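PDB 3W5M: alpha-L-rhamnosidase from Streptomyces avermitilis, which hydrolyses terminal non-reducing alpha-L-rhamnose residues of flavonoid glycosides and gum arabic, and also binds L-rhamnose through a calcium-dependent carbohydrate-binding module. Local coordinates for residues S134-S139 against A285-G290; W618-N623 against A652-S657; L852-L857 against Y919-E924. All blocks are in the same frame, centred on the assembly; numbering follows the deposited sequence.

How the contacts relate
Contact 1 belongs to the carbohydrate-binding module, about 50 Å centre to centre from contact 2 and about 55 Å from contact 3, and is only partly buried. Contacts 2 and 3 are buried in the catalytic helical domain, their centres about 15 Å apart; they touch where Tyr-653 CE2 lies 4.0 Å from Glu-924 CB, so that helices 641-654 and 923-929 link them. The chemistry follows the setting. A strand pairing, one backbone hydrogen bond and a CH-pi contact on an indole join the segments of contact 1. Contact 2 inserts a glutamine beside a threonine and a methionine, whereas contact 3 combines close side-chain packing with a water bridging two carbonyls.

Contact 1 (S134-S139 against A285-G290); sequences SLEGSS and AAWGAG
Trp-287 lies against the type II turn running from Leu-135 to Ser-138, and its backbone fixes the approach: Trp-287 N donates to Ser-138 O at 3.1 Å, with an N-H...O angle of 151°. The side chain starts beside the same acceptor, Trp-287 CB being 3.4 Å from Ser-138 O. CG is anti to the backbone N (chi1 179°), which carries it to within 3.8 Å of Leu-135 O. On the five-membered ring, Trp-287 CD1 touches Leu-135 CB at 3.7 Å. The neighbouring NE1 passes the same methylene but gives its hydrogen to Val-295 O. Farther out, Glu-136 CG covers the face of the six-membered ring in a CH-pi contact, offset toward the rim and 3.5 Å from Trp-287 CZ3. At the tip, Trp-287 CH2 has Glu-136 OE2 at 3.8 Å, and the carboxylate lies almost parallel to the indole, the planes differing by 4°. Leu-135 and Trp-287 also both rest on Ile-237 of strand 235-244. Just before the tryptophan, Ser-139 and Ala-286 form an antiparallel non-hydrogen-bonded pair, their CA atoms 4.3 Å apart, and a second type II turn, Ala-286 to Ala-289, starts at the paired alanine. The pair belongs to the two-stranded sheet 139-142/282-286, which brings together the two ends of CBM67, the beta-jelly-roll module that binds L-rhamnose with the help of calcium.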
ATOM      1  N   SER A 134     -24.038   6.357  22.242  1.00 29.74           N
ATOM      2  CA  SER A 134     -24.343   4.927  22.238  1.00 32.11           C
ATOM      3  C   SER A 134     -25.826   4.601  22.498  1.00 30.23           C
ATOM      4  O   SER A 134     -26.607   5.446  22.923  1.00 28.52           O
ATOM      5  CB  SER A 134     -23.504   4.209  23.287  1.00 30.52           C
ATOM      6  OG  SER A 134     -24.141   4.251  24.543  1.00 35.10           O
ATOM      7  N   LEU A 135     -26.180   3.350  22.272  1.00 27.56           N
ATOM      8  CA  LEU A 135     -27.561   2.902  22.405  1.00 26.27           C
ATOM      9  C   LEU A 135     -27.871   2.352  23.794  1.00 26.56           C
ATOM     10  O   LEU A 135     -28.999   1.923  24.066  1.00 26.78           O
ATOM     11  CB  LEU A 135     -27.845   1.850  21.334  1.00 23.89           C
ATOM     12  CG  LEU A 135     -27.753   2.386  19.903  1.00 23.98           C
ATOM     13  CD1 LEU A 135     -27.863   1.195  18.970  1.00 24.25           C
ATOM     14  CD2 LEU A 135     -28.876   3.406  19.645  1.00 24.88           C
ATOM     15  N   GLU A 136     -26.873   2.378  24.677  1.00 29.44           N
ATOM     16  CA  GLU A 136     -26.992   1.869  26.045  1.00 30.17           C
ATOM     17  C   GLU A 136     -28.054   2.644  26.816  1.00 30.33           C
ATOM     18  O   GLU A 136     -28.142   3.868  26.728  1.00 33.36           O
ATOM     19  CB  GLU A 136     -25.642   1.959  26.767  1.00 34.77           C
ATOM     20  CG  GLU A 136     -24.537   1.257  25.999  1.00 41.05           C
ATOM     21  CD  GLU A 136     -23.284   0.974  26.815  1.00 47.35           C
ATOM     22  OE1 GLU A 136     -23.370   0.812  28.056  1.00 48.41           O
ATOM     23  OE2 GLU A 136     -22.204   0.893  26.193  1.00 49.10           O
ATOM     24  N   GLY A 137     -28.880   1.923  27.552  1.00 29.35           N
ATOM     25  CA  GLY A 137     -30.009   2.550  28.228  1.00 26.49           C
ATOM     26  C   GLY A 137     -31.275   2.558  27.385  1.00 25.70           C
ATOM     27  O   GLY A 137     -32.339   2.841  27.911  1.00 25.71           O
ATOM     28  N   SER A 138     -31.175   2.235  26.091  1.00 23.81           N
ATOM     29  CA  SER A 138     -32.337   2.222  25.227  1.00 22.67           C
ATOM     30  C   SER A 138     -32.897   0.807  25.069  1.00 22.47           C
ATOM     31  O   SER A 138     -32.318  -0.176  25.571  1.00 20.62           O
ATOM     32  CB  SER A 138     -32.005   2.810  23.854  1.00 23.35           C
ATOM     33  OG  SER A 138     -33.216   3.134  23.211  1.00 28.50           O
ATOM     34  N   SER A 139     -34.032   0.718  24.394  1.00 20.44           N
ATOM     35  CA  SER A 139     -34.689  -0.569  24.161  1.00 21.72           C
ATOM     36  C   SER A 139     -35.022  -0.729  22.705  1.00 20.54           C
ATOM     37  O   SER A 139     -35.366   0.263  22.022  1.00 18.80           O
ATOM     38  CB  SER A 139     -35.978  -0.611  24.956  1.00 22.36           C
ATOM     39  OG  SER A 139     -35.669  -0.558  26.333  1.00 27.29           O
ATOM     40  N   ALA A 285     -36.664  -6.101  23.315  1.00 20.94           N
ATOM     41  CA  ALA A 285     -35.481  -6.460  24.128  1.00 21.39           C
ATOM     42  C   ALA A 285     -34.800  -5.186  24.564  1.00 21.44           C
ATOM     43  O   ALA A 285     -34.764  -4.213  23.798  1.00 21.31           O
ATOM     44  CB  ALA A 285     -34.491  -7.282  23.313  1.00 20.73           C
ATOM     45  N   ALA A 286     -34.219  -5.208  25.766  1.00 21.17           N
ATOM     46  CA  ALA A 286     -33.347  -4.127  26.191  1.00 22.17           C
ATOM     47  C   ALA A 286     -32.082  -4.192  25.319  1.00 22.65           C
ATOM     48  O   ALA A 286     -31.759  -5.242  24.713  1.00 20.90           O
ATOM     49  CB  ALA A 286     -32.987  -4.265  27.662  1.00 22.82           C
ATOM     50  N   TRP A 287     -31.365  -3.074  25.238  1.00 22.14           N
ATOM     51  CA  TRP A 287     -30.123  -3.102  24.494  1.00 22.79           C
ATOM     52  C   TRP A 287     -29.207  -4.171  25.087  1.00 22.52           C
ATOM     53  O   TRP A 287     -29.073  -4.281  26.298  1.00 24.32           O
ATOM     54  CB  TRP A 287     -29.436  -1.758  24.550  1.00 21.62           C
ATOM     55  CG  TRP A 287     -28.150  -1.765  23.816  1.00 23.58           C
ATOM     56  CD1 TRP A 287     -27.961  -1.633  22.476  1.00 22.19           C
ATOM     57  CD2 TRP A 287     -26.850  -1.924  24.399  1.00 24.20           C
ATOM     58  NE1 TRP A 287     -26.608  -1.701  22.185  1.00 23.01           N
ATOM     59  CE2 TRP A 287     -25.914  -1.879  23.350  1.00 23.24           C
ATOM     60  CE3 TRP A 287     -26.393  -2.119  25.708  1.00 27.19           C
ATOM     61  CZ2 TRP A 287     -24.525  -2.001  23.572  1.00 26.20           C
ATOM     62  CZ3 TRP A 287     -25.006  -2.255  25.927  1.00 28.98           C
ATOM     63  CH2 TRP A 287     -24.100  -2.181  24.861  1.00 28.46           C
ATOM     64  N   GLY A 288     -28.599  -4.968  24.226  1.00 24.82           N
ATOM     65  CA  GLY A 288     -27.742  -6.038  24.729  1.00 26.97           C
ATOM     66  C   GLY A 288     -28.454  -7.361  24.771  1.00 28.53           C
ATOM     67  O   GLY A 288     -27.809  -8.416  24.688  1.00 28.05           O
ATOM     68  N   ALA A 289     -29.779  -7.318  24.894  1.00 28.58           N
ATOM     69  CA  ALA A 289     -30.612  -8.523  24.836  1.00 28.63           C
ATOM     70  C   ALA A 289     -31.117  -8.825  23.426  1.00 30.51           C
ATOM     71  O   ALA A 289     -30.724  -8.180  22.452  1.00 31.52           O
ATOM     72  CB  ALA A 289     -31.776  -8.402  25.806  1.00 29.72           C
ATOM     73  N   GLY A 290     -31.987  -9.826  23.304  1.00 29.47           N
ATOM     74  CA  GLY A 290     -32.514 -10.232  21.987  1.00 28.64           C
ATOM     75  C   GLY A 290     -31.434 -10.880  21.138  1.00 29.39           C
ATOM     76  O   GLY A 290     -30.356 -11.202  21.648  1.00 32.80           O
TER

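Contact 2 (W618-N623 against A652-S657); sequences WGQRGN and AYTMES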
ATOM      1  N   TRP A 618       3.211   3.790 -12.743  1.00 18.61           N
ATOM      2  CA  TRP A 618       2.071   4.359 -12.011  1.00 19.75           C
ATOM      3  C   TRP A 618       1.279   3.286 -11.250  1.00 19.73           C
ATOM      4  O   TRP A 618       0.824   3.538 -10.146  1.00 20.08           O
ATOM      5  CB  TRP A 618       1.185   5.237 -12.930  1.00 18.71           C
ATOM      6  CG  TRP A 618       1.720   6.620 -13.145  1.00 19.25           C
ATOM      7  CD1 TRP A 618       2.502   7.048 -14.165  1.00 18.58           C
ATOM      8  CD2 TRP A 618       1.550   7.748 -12.266  1.00 18.71           C
ATOM      9  NE1 TRP A 618       2.824   8.376 -13.993  1.00 21.77           N
ATOM     10  CE2 TRP A 618       2.242   8.832 -12.841  1.00 19.22           C
ATOM     11  CE3 TRP A 618       0.871   7.935 -11.045  1.00 19.49           C
ATOM     12  CZ2 TRP A 618       2.277  10.122 -12.250  1.00 20.05           C
ATOM     13  CZ3 TRP A 618       0.906   9.208 -10.446  1.00 19.08           C
ATOM     14  CH2 TRP A 618       1.607  10.284 -11.059  1.00 19.80           C
ATOM     15  N   GLY A 619       1.077   2.096 -11.838  1.00 17.55           N
ATOM     16  CA  GLY A 619       0.433   1.004 -11.140  1.00 18.14           C
ATOM     17  C   GLY A 619       1.266   0.564  -9.943  1.00 17.89           C
ATOM     18  O   GLY A 619       0.721   0.249  -8.877  1.00 18.37           O
ATOM     19  N   GLN A 620       2.591   0.574 -10.091  1.00 18.75           N
ATOM     20  CA  GLN A 620       3.440   0.160  -8.976  1.00 18.41           C
ATOM     21  C   GLN A 620       3.339   1.198  -7.849  1.00 18.15           C
ATOM     22  O   GLN A 620       3.047   0.868  -6.696  1.00 17.67           O
ATOM     23  CB  GLN A 620       4.892   0.041  -9.401  1.00 18.75           C
ATOM     24  CG  GLN A 620       5.830  -0.301  -8.247  1.00 20.42           C
ATOM     25  CD  GLN A 620       7.278  -0.403  -8.686  1.00 22.71           C
ATOM     26  OE1 GLN A 620       8.157  -0.850  -7.924  1.00 23.38           O
ATOM     27  NE2 GLN A 620       7.549   0.051  -9.888  1.00 24.82           N
ATOM     28  N   ARG A 621       3.560   2.446  -8.187  1.00 18.84           N
ATOM     29  CA  ARG A 621       3.610   3.464  -7.123  1.00 19.97           C
ATOM     30  C   ARG A 621       2.267   3.615  -6.416  1.00 19.54           C
ATOM     31  O   ARG A 621       2.216   3.871  -5.199  1.00 19.48           O
ATOM     32  CB  ARG A 621       4.162   4.792  -7.646  1.00 21.28           C
ATOM     33  CG  ARG A 621       3.153   5.699  -8.325  1.00 21.37           C
ATOM     34  CD  ARG A 621       3.865   6.913  -8.879  1.00 20.89           C
ATOM     35  NE  ARG A 621       4.457   6.634 -10.192  1.00 23.01           N
ATOM     36  CZ  ARG A 621       5.119   7.525 -10.935  1.00 23.34           C
ATOM     37  NH1 ARG A 621       5.318   8.769 -10.496  1.00 23.90           N
ATOM     38  NH2 ARG A 621       5.591   7.175 -12.133  1.00 23.40           N
ATOM     39  N   GLY A 622       1.179   3.430  -7.154  1.00 17.92           N
ATOM     40  CA  GLY A 622      -0.151   3.550  -6.561  1.00 18.33           C
ATOM     41  C   GLY A 622      -0.424   2.489  -5.507  1.00 20.86           C
ATOM     42  O   GLY A 622      -1.232   2.675  -4.585  1.00 21.05           O
ATOM     43  N   ASN A 623       0.251   1.354  -5.652  1.00 18.84           N
ATOM     44  CA  ASN A 623       0.025   0.250  -4.736  1.00 19.30           C
ATOM     45  C   ASN A 623       1.189  -0.029  -3.790  1.00 19.78           C
ATOM     46  O   ASN A 623       1.263  -1.126  -3.180  1.00 22.08           O
ATOM     47  CB  ASN A 623      -0.249  -1.003  -5.567  1.00 19.52           C
ATOM     48  CG  ASN A 623      -1.643  -1.004  -6.137  1.00 20.39           C
ATOM     49  OD1 ASN A 623      -2.607  -1.218  -5.409  1.00 20.75           O
ATOM     50  ND2 ASN A 623      -1.762  -0.730  -7.434  1.00 21.64           N
ATOM     51  N   ALA A 652      11.261  -4.460  -8.823  1.00 20.43           N
ATOM     52  CA  ALA A 652      12.676  -4.258  -8.475  1.00 22.01           C
ATOM     53  C   ALA A 652      13.533  -3.614  -9.572  1.00 23.97           C
ATOM     54  O   ALA A 652      14.686  -3.231  -9.305  1.00 24.33           O
ATOM     55  CB  ALA A 652      13.312  -5.564  -8.006  1.00 22.81           C
ATOM     56  N   TYR A 653      13.010  -3.508 -10.804  1.00 21.61           N
ATOM     57  CA  TYR A 653      13.639  -2.648 -11.795  1.00 20.91           C
ATOM     58  C   TYR A 653      13.231  -1.187 -11.566  1.00 21.67           C
ATOM     59  O   TYR A 653      14.077  -0.279 -11.562  1.00 19.37           O
ATOM     60  CB  TYR A 653      13.204  -3.046 -13.211  1.00 21.45           C
ATOM     61  CG  TYR A 653      13.971  -4.169 -13.907  1.00 21.69           C
ATOM     62  CD1 TYR A 653      15.182  -3.917 -14.571  1.00 24.80           C
ATOM     63  CD2 TYR A 653      13.446  -5.439 -13.983  1.00 22.63           C
ATOM     64  CE1 TYR A 653      15.866  -4.940 -15.251  1.00 23.90           C
ATOM     65  CE2 TYR A 653      14.121  -6.465 -14.665  1.00 22.93           C
ATOM     66  CZ  TYR A 653      15.324  -6.201 -15.300  1.00 23.91           C
ATOM     67  OH  TYR A 653      15.982  -7.228 -15.992  1.00 26.45           O
ATOM     68  N   THR A 654      11.938  -0.956 -11.384  1.00 22.71           N
ATOM     69  CA  THR A 654      11.424   0.402 -11.548  1.00 21.88           C
ATOM     70  C   THR A 654      11.506   1.304 -10.315  1.00 20.76           C
ATOM     71  O   THR A 654      11.600   2.506 -10.474  1.00 23.06           O
ATOM     72  CB  THR A 654      10.022   0.402 -12.127  1.00 24.31           C
ATOM     73  OG1 THR A 654       9.326  -0.697 -11.556  1.00 26.98           O
ATOM     74  CG2 THR A 654      10.086   0.194 -13.660  1.00 24.40           C
ATOM     75  N   MET A 655      11.482   0.735  -9.109  1.00 20.65           N
ATOM     76  CA  MET A 655      11.747   1.522  -7.886  1.00 19.75           C
ATOM     77  C   MET A 655      12.682   0.727  -6.997  1.00 21.11           C
ATOM     78  O   MET A 655      12.751  -0.509  -7.100  1.00 18.83           O
ATOM     79  CB  MET A 655      10.468   1.759  -7.095  1.00 20.91           C
ATOM     80  CG  MET A 655       9.424   2.571  -7.819  1.00 21.70           C
ATOM     81  SD  MET A 655       7.892   2.770  -6.884  1.00 26.80           S
ATOM     82  CE  MET A 655       8.340   3.957  -5.601  1.00 27.00           C
ATOM     83  N   GLU A 656      13.421   1.430  -6.152  1.00 20.34           N
ATOM     84  CA  GLU A 656      14.161   0.758  -5.092  1.00 22.12           C
ATOM     85  C   GLU A 656      13.119   0.096  -4.182  1.00 21.18           C
ATOM     86  O   GLU A 656      12.397   0.758  -3.450  1.00 22.14           O
ATOM     87  CB  GLU A 656      15.068   1.722  -4.328  1.00 23.83           C
ATOM     88  CG  GLU A 656      15.882   1.016  -3.229  1.00 22.90           C
ATOM     89  CD  GLU A 656      15.212   1.048  -1.858  1.00 26.44           C
ATOM     90  OE1 GLU A 656      15.023   2.159  -1.312  1.00 24.16           O
ATOM     91  OE2 GLU A 656      14.873  -0.036  -1.293  1.00 26.73           O
ATOM     92  N   SER A 657      13.019  -1.227  -4.280  1.00 18.88           N
ATOM     93  CA  SER A 657      11.956  -1.980  -3.627  1.00 18.75           C
ATOM     94  C   SER A 657      12.488  -2.842  -2.487  1.00 19.16           C
ATOM     95  O   SER A 657      11.711  -3.536  -1.827  1.00 17.21           O
ATOM     96  CB  SER A 657      11.206  -2.860  -4.662  1.00 20.71           C
ATOM     97  OG  SER A 657      10.557  -2.034  -5.629  1.00 21.08           O
TER
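Gln-620 reaches from helix 607-622 to Thr-654 and Met-655 at the end of helix 641-654, joining two helices of the (alpha/alpha)6-barrel that forms the catalytic domain. Its CG is anti to the backbone N (chi1 176°) and the chain beyond is extended, bridging backbones whose closest CA atoms are 8.4 Å apart. Along 652-657, the Tyr-653 ring leads away and meets Tyr-927 edge to face. Thr-654 follows, with OG1 3.5 Å from Gln-620 CD and hydrogen-bonded to Thr-650 O in its own helix. Met-655, the first residue to leave helical geometry, runs past Gln-620 in the opposite direction, its SD 3.7 Å from Gln-620 CD and 4.3 Å from Arg-621 CB. An alanine in place of Gln-620 would probably open a gap beside Met-655 SD and leave Thr-654 OG1 without its neighbouring amide. Glu-656 points the other way and forms a salt bridge with Arg-659, while the side chain of Ser-657 starts out on the glutamine's side again, its OG lying near the Gln-620 amide. Within 618-623, the Arg-621 guanidinium lies over the Trp-618 ring, and its NH2 bonds to Thr-617 OG1. Asn-623 ND2, which also bonds to Asn-915 O, donates to Gly-619 O at 3.0 Å, in the plane of the carbonyl, with an N-H...O angle of 165°.

Contact 3 (L852-L857 against Y919-E924); sequences LGTPRL and YGSVGE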
ATOM      1  N   LEU A 852      -0.874 -15.739 -13.294  1.00 25.42           N
ATOM      2  CA  LEU A 852       0.304 -16.587 -13.088  1.00 26.85           C
ATOM      3  C   LEU A 852       1.084 -16.869 -14.374  1.00 28.85           C
ATOM      4  O   LEU A 852       2.321 -16.921 -14.358  1.00 28.28           O
ATOM      5  CB  LEU A 852      -0.107 -17.888 -12.427  1.00 26.52           C
ATOM      6  CG  LEU A 852      -0.636 -17.846 -11.005  1.00 27.93           C
ATOM      7  CD1 LEU A 852      -0.917 -19.281 -10.583  1.00 28.25           C
ATOM      8  CD2 LEU A 852       0.382 -17.186 -10.083  1.00 25.99           C
ATOM      9  N   GLY A 853       0.355 -17.043 -15.474  1.00 26.29           N
ATOM     10  CA  GLY A 853       0.959 -17.189 -16.798  1.00 27.16           C
ATOM     11  C   GLY A 853       1.562 -15.948 -17.409  1.00 27.60           C
ATOM     12  O   GLY A 853       2.614 -16.027 -18.034  1.00 27.77           O
ATOM     13  N   THR A 854       0.915 -14.791 -17.246  1.00 23.42           N
ATOM     14  CA  THR A 854       1.363 -13.570 -17.928  1.00 26.19           C
ATOM     15  C   THR A 854       2.815 -13.118 -17.670  1.00 25.34           C
ATOM     16  O   THR A 854       3.496 -12.750 -18.610  1.00 27.25           O
ATOM     17  CB  THR A 854       0.372 -12.397 -17.720  1.00 26.02           C
ATOM     18  OG1 THR A 854      -0.892 -12.774 -18.282  1.00 28.52           O
ATOM     19  CG2 THR A 854       0.859 -11.085 -18.394  1.00 27.49           C
ATOM     20  N   PRO A 855       3.279 -13.131 -16.396  1.00 26.82           N
ATOM     21  CA  PRO A 855       4.633 -12.627 -16.139  1.00 27.08           C
ATOM     22  C   PRO A 855       5.720 -13.472 -16.794  1.00 27.39           C
ATOM     23  O   PRO A 855       6.804 -12.964 -17.062  1.00 27.94           O
ATOM     24  CB  PRO A 855       4.751 -12.707 -14.607  1.00 27.45           C
ATOM     25  CG  PRO A 855       3.803 -13.748 -14.197  1.00 27.26           C
ATOM     26  CD  PRO A 855       2.656 -13.656 -15.169  1.00 28.09           C
ATOM     27  N   ARG A 856       5.413 -14.745 -17.059  1.00 27.91           N
ATOM     28  CA  ARG A 856       6.398 -15.681 -17.624  1.00 27.77           C
ATOM     29  C   ARG A 856       6.254 -15.886 -19.139  1.00 28.79           C
ATOM     30  O   ARG A 856       7.087 -16.544 -19.765  1.00 25.98           O
ATOM     31  CB  ARG A 856       6.324 -17.033 -16.867  1.00 29.96           C
ATOM     32  CG  ARG A 856       6.555 -16.922 -15.355  1.00 31.35           C
ATOM     33  CD  ARG A 856       6.285 -18.210 -14.580  1.00 33.04           C
ATOM     34  NE  ARG A 856       6.603 -18.063 -13.148  1.00 35.75           N
ATOM     35  CZ  ARG A 856       7.793 -18.311 -12.594  1.00 36.54           C
ATOM     36  NH1 ARG A 856       8.812 -18.746 -13.329  1.00 35.32           N
ATOM     37  NH2 ARG A 856       7.971 -18.121 -11.289  1.00 38.07           N
ATOM     38  N   LEU A 857       5.217 -15.308 -19.740  1.00 27.24           N
ATOM     39  CA  LEU A 857       4.899 -15.601 -21.158  1.00 27.40           C
ATOM     40  C   LEU A 857       5.931 -15.061 -22.158  1.00 26.91           C
ATOM     41  O   LEU A 857       6.485 -15.810 -22.974  1.00 27.06           O
ATOM     42  CB  LEU A 857       3.474 -15.091 -21.503  1.00 28.45           C
ATOM     43  CG  LEU A 857       2.962 -15.093 -22.962  1.00 29.89           C
ATOM     44  CD1 LEU A 857       2.714 -16.513 -23.448  1.00 29.78           C
ATOM     45  CD2 LEU A 857       1.684 -14.268 -23.076  1.00 30.09           C
ATOM     46  N   TYR A 919      -0.624  -7.342 -14.269  1.00 26.72           N
ATOM     47  CA  TYR A 919      -0.304  -7.391 -15.705  1.00 27.01           C
ATOM     48  C   TYR A 919       0.809  -6.440 -16.146  1.00 28.02           C
ATOM     49  O   TYR A 919       1.269  -6.510 -17.285  1.00 30.40           O
ATOM     50  CB  TYR A 919      -1.576  -7.235 -16.570  1.00 27.91           C
ATOM     51  CG  TYR A 919      -2.544  -8.398 -16.387  1.00 28.47           C
ATOM     52  CD1 TYR A 919      -2.079  -9.717 -16.358  1.00 30.46           C
ATOM     53  CD2 TYR A 919      -3.919  -8.187 -16.249  1.00 30.28           C
ATOM     54  CE1 TYR A 919      -2.943 -10.786 -16.180  1.00 31.12           C
ATOM     55  CE2 TYR A 919      -4.790  -9.248 -16.076  1.00 31.93           C
ATOM     56  CZ  TYR A 919      -4.295 -10.547 -16.047  1.00 33.53           C
ATOM     57  OH  TYR A 919      -5.156 -11.600 -15.880  1.00 35.24           O
ATOM     58  N   GLY A 920       1.236  -5.547 -15.253  1.00 25.28           N
ATOM     59  CA  GLY A 920       2.461  -4.767 -15.456  1.00 25.82           C
ATOM     60  C   GLY A 920       3.740  -5.600 -15.361  1.00 25.31           C
ATOM     61  O   GLY A 920       4.834  -5.079 -15.583  1.00 25.77           O
ATOM     62  N   SER A 921       3.597  -6.891 -15.061  1.00 25.51           N
ATOM     63  CA  SER A 921       4.745  -7.832 -15.019  1.00 25.80           C
ATOM     64  C   SER A 921       5.447  -8.036 -16.360  1.00 26.87           C
ATOM     65  O   SER A 921       6.544  -8.602 -16.413  1.00 26.40           O
ATOM     66  CB  SER A 921       4.353  -9.175 -14.400  1.00 26.94           C
ATOM     67  OG  SER A 921       3.275  -9.815 -15.087  1.00 28.71           O
ATOM     68  N   VAL A 922       4.827  -7.552 -17.437  1.00 23.55           N
ATOM     69  CA  VAL A 922       5.456  -7.480 -18.760  1.00 24.41           C
ATOM     70  C   VAL A 922       6.677  -6.555 -18.762  1.00 24.44           C
ATOM     71  O   VAL A 922       7.594  -6.688 -19.598  1.00 24.07           O
ATOM     72  CB  VAL A 922       4.421  -7.020 -19.833  1.00 24.95           C
ATOM     73  CG1 VAL A 922       4.006  -5.567 -19.619  1.00 25.83           C
ATOM     74  CG2 VAL A 922       4.976  -7.189 -21.235  1.00 26.47           C
ATOM     75  N   GLY A 923       6.711  -5.632 -17.796  1.00 25.13           N
ATOM     76  CA  GLY A 923       7.793  -4.671 -17.659  1.00 23.65           C
ATOM     77  C   GLY A 923       9.153  -5.336 -17.677  1.00 22.66           C
ATOM     78  O   GLY A 923      10.036  -4.884 -18.371  1.00 22.27           O
ATOM     79  N   GLU A 924       9.323  -6.397 -16.898  1.00 23.52           N
ATOM     80  CA  GLU A 924      10.648  -7.014 -16.765  1.00 25.83           C
ATOM     81  C   GLU A 924      11.149  -7.557 -18.095  1.00 27.36           C
ATOM     82  O   GLU A 924      12.336  -7.532 -18.336  1.00 24.09           O
ATOM     83  CB  GLU A 924      10.668  -8.127 -15.723  1.00 26.87           C
ATOM     84  CG  GLU A 924       9.820  -9.341 -16.050  1.00 34.70           C
ATOM     85  CD  GLU A 924      10.028 -10.480 -15.076  1.00 38.12           C
ATOM     86  OE1 GLU A 924      11.184 -10.964 -14.975  1.00 43.53           O
ATOM     87  OE2 GLU A 924       9.043 -10.900 -14.414  1.00 37.35           O
TER
HETATM   88  O   HOH W   1       7.273 -10.355 -18.476  1.00 24.68           O
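Pro-855 and Ser-921 form the tightest meeting of the two segments, with Ser-921 OG 3.3 Å from Pro-855 CB and Ser-921 CB 3.6 Å from the same proline carbon. The backbones come close enough for this, the CA atoms of Pro-855 and Ser-921 being 4.9 Å apart. One residue earlier, Thr-854 presents its branched end to Tyr-919, the two side chains crossing at about a right angle. Thr-854 OG1 approaches the ring obliquely, 3.5 Å from Tyr-919 CE1, while the methyl CG2 is 3.8 Å from Tyr-919 CD1. At the other end, a water donates to Pro-855 O at 3.0 Å and to Ser-921 O at 2.8 Å. It thus supplies hydrogens to two carbonyl oxygens, one from each segment, and bridges the backbones where two acceptors could not bond directly.

The two hydroxyls at the interface are each held by a carbonyl a few residues back in the chain. Ser-921 OG, between the backbone N and the carbonyl carbon (chi1 58°), packs on the proline while hydrogen-bonded to Ala-918 O; Thr-854 OG1 is bonded to Gly-850 O. Tyr-919 is stacked on Trp-897 and meets Phe-851 edge to face, and its side chain lies about 6 Å from that of Glu-895, the probable proton acceptor of the reaction. Thr-854 therefore packs against an aromatic residue adjoining the catalytic centre.

In the (alpha/alpha)6-barrel, the contact sets the N-terminal part of helix 854-863 against residues 919-924, which run from a 3-10 segment toward helix 923-929. Helix 641-654 borders both segments: Val-646 lies against both Leu-852 and Pro-855, Pro-649 against Glu-924; Leu-852 and Arg-856 also reach helix 756-777.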